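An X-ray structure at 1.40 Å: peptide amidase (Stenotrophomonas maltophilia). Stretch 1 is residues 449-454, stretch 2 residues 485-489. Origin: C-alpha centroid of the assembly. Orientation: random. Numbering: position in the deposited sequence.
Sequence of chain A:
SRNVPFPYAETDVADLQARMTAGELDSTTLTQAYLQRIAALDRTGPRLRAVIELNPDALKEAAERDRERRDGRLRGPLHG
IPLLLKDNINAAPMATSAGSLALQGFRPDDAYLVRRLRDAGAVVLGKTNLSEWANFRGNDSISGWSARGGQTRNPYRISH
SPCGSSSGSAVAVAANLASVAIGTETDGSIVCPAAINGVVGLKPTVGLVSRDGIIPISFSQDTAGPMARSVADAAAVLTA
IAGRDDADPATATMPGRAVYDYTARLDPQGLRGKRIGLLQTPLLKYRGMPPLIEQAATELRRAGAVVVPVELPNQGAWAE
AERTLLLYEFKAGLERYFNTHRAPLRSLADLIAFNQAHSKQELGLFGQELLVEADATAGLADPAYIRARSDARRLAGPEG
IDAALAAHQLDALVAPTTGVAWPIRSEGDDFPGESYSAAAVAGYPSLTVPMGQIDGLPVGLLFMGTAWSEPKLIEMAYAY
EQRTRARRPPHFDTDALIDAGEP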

# COMPACT_ATOMS: atom_id res chain seq x y z
N VAL A 449 11.75 1.86 0.26
CA VAL A 449 12.61 1.00 -0.55
C VAL A 449 13.43 0.12 0.39
O VAL A 449 13.96 0.60 1.39
N PRO A 450 13.56 -1.18 0.08
CA PRO A 450 14.35 -2.07 0.94
C PRO A 450 15.77 -1.55 1.13
O PRO A 450 16.42 -1.14 0.17
N MET A 451 16.26 -1.56 2.37
CA MET A 451 17.61 -1.10 2.62
C MET A 451 18.47 -2.10 3.39
O MET A 451 19.61 -1.80 3.75
N GLY A 452 17.93 -3.29 3.62
CA GLY A 452 18.69 -4.30 4.33
C GLY A 452 17.83 -5.13 5.25
O GLY A 452 16.60 -5.15 5.13
N GLN A 453 18.48 -5.82 6.18
CA GLN A 453 17.77 -6.66 7.14
C GLN A 453 18.48 -6.63 8.48
O GLN A 453 19.66 -6.30 8.56
N ILE A 454 17.73 -6.96 9.52
CA ILE A 454 18.27 -7.06 10.87
C ILE A 454 17.83 -8.44 11.32
O ILE A 454 16.63 -8.72 11.39
N ARG A 485 20.46 -2.29 -4.31
CA ARG A 485 19.80 -3.57 -4.61
C ARG A 485 19.76 -4.45 -3.36
O ARG A 485 20.11 -5.63 -3.40
N ALA A 486 19.30 -3.86 -2.26
CA ALA A 486 19.26 -4.54 -0.97
C ALA A 486 18.22 -5.62 -0.78
O ALA A 486 18.39 -6.48 0.09
N ARG A 487 17.14 -5.60 -1.54
CA ARG A 487 16.12 -6.62 -1.36
C ARG A 487 16.67 -8.03 -1.53
O ARG A 487 17.47 -8.30 -2.42
N ARG A 488 16.22 -8.91 -0.65
CA ARG A 488 16.59 -10.32 -0.68
C ARG A 488 15.26 -11.05 -0.52
O ARG A 488 14.48 -10.74 0.38
N PRO A 489 14.97 -12.02 -1.41
CA PRO A 489 13.71 -12.75 -1.29
C PRO A 489 13.67 -13.61 -0.04
O PRO A 489 14.70 -13.96 0.53

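Residues 449-454 form a strand that begins earlier in the chain. Residues 485-489 form an irregular segment that starts where a helix ends, with Arg485 at positive phi. The two pack over a modest area, 221 Å² in all. No direct hydrogen bond joins them, so the contact rests on van der Waals packing and two bridging waters.

The nonpolar packing centres on Ala486. Its CB points toward the strand and lies against the backbone there. Ala486 CB is 3.6 Å from Pro450 O, 3.6 Å from Met451 C and 3.7 Å from Gly452 N. A single methyl thus covers a run of strand backbone, and the CA atoms of Met451 and Ala486 come within 5.2 Å. Pro450 also points in, its ring puckered C-gamma exo. Pro450 CB lies 4.0 Å from Arg487 N and 4.0 Å from Arg487 CB. The Arg487 contact is therefore made near its backbone. Its CA-to-CB bond points sideways, chi1 to chi3 are all t, and the end of the chain leads away to hydrogen-bond partners elsewhere in the structure.

Met451 turns its side chain away, with chi1 p, chi2 t and chi3 m, and meets Ala486 through its backbone. Gly452 has no side chain. At its backbone angles a CB would be jammed against the carbonyl O of Met451, which by itself calls for glycine. Val449 (chi1 t) and Ile454 (chi1 m, chi2 t) do not reach the other segment.

Gln453 points in with chi1 m and chi2 t, an extended chain that carries its amide to Arg488. Gln453 OE1 is 3.7 Å from Arg488 CB, a van der Waals contact. Arg488 starts toward the strand, but chi1 and chi2 are both m and its end leads away. The guanidinium folds back on its own segment. Arg488 NH1 donates to Arg485 O at 2.9 Å and to Arg487 O at 2.7 Å, tying the loop backbone together. Arg485 itself points away from the strand, with chi1, chi2 and chi3 all m. Pro489 also points away.

Two waters supply the polar links. Water 1 donates to Pro450 O at 2.8 Å and accepts from Ala486 N at 2.9 Å, joining backbone to backbone beside the alanine methyl. Water 2 donates to Gln453 OE1 at 3.2 Å and to Pro489 O at 2.9 Å. It bridges two acceptors by giving a hydrogen to each.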

# COMPACT_ATOMS: atom_id res chain seq x y z
CB VAL A 449 13.60 1.82 -1.42
CG1 VAL A 449 14.45 0.89 -2.28
CG2 VAL A 449 12.84 2.81 -2.28
CB PRO A 450 14.33 -3.38 0.17
CG PRO A 450 12.98 -3.36 -0.48
CD PRO A 450 12.89 -1.94 -0.99
CB MET A 451 17.60 0.25 3.34
CG MET A 451 17.27 0.23 4.82
SD MET A 451 17.84 1.78 5.57
CE MET A 451 19.49 1.63 5.29
CB GLN A 453 17.72 -8.12 6.65
CG GLN A 453 16.95 -8.34 5.36
CD GLN A 453 16.95 -9.79 4.91
OE1 GLN A 453 16.29 -10.15 3.94
NE2 GLN A 453 17.70 -10.63 5.62
CB ILE A 454 17.69 -5.99 11.82
CG1 ILE A 454 18.09 -4.59 11.35
CG2 ILE A 454 18.19 -6.24 13.25
CD1 ILE A 454 17.50 -3.46 12.18
CB ARG A 485 20.57 -4.28 -5.74
CG ARG A 485 20.71 -3.45 -7.01
CD ARG A 485 19.36 -3.22 -7.68
NE ARG A 485 18.80 -4.46 -8.21
CZ ARG A 485 19.27 -5.11 -9.27
NH1 ARG A 485 20.32 -4.64 -9.94
NH2 ARG A 485 18.69 -6.23 -9.67
CB ALA A 486 19.12 -3.50 0.13
CB ARG A 487 14.95 -6.44 -2.32
CG ARG A 487 13.97 -7.61 -2.25
CD ARG A 487 12.77 -7.46 -3.15
NE ARG A 487 12.20 -8.78 -3.44
CZ ARG A 487 11.45 -9.48 -2.59
NH1 ARG A 487 11.14 -8.99 -1.40
NH2 ARG A 487 11.05 -10.70 -2.93
CB ARG A 488 17.53 -10.65 0.48
CG ARG A 488 18.93 -10.07 0.33
CD ARG A 488 19.66 -10.71 -0.84
NE ARG A 488 20.99 -10.13 -1.06
CZ ARG A 488 21.20 -8.94 -1.62
NH1 ARG A 488 20.18 -8.20 -2.03
NH2 ARG A 488 22.44 -8.50 -1.78
CB PRO A 489 13.68 -13.59 -2.57
CG PRO A 489 15.14 -13.87 -2.80
CD PRO A 489 15.78 -12.53 -2.53
O HOH W 1 17.84 -1.30 -2.23
O HOH W 2 16.04 -13.12 2.92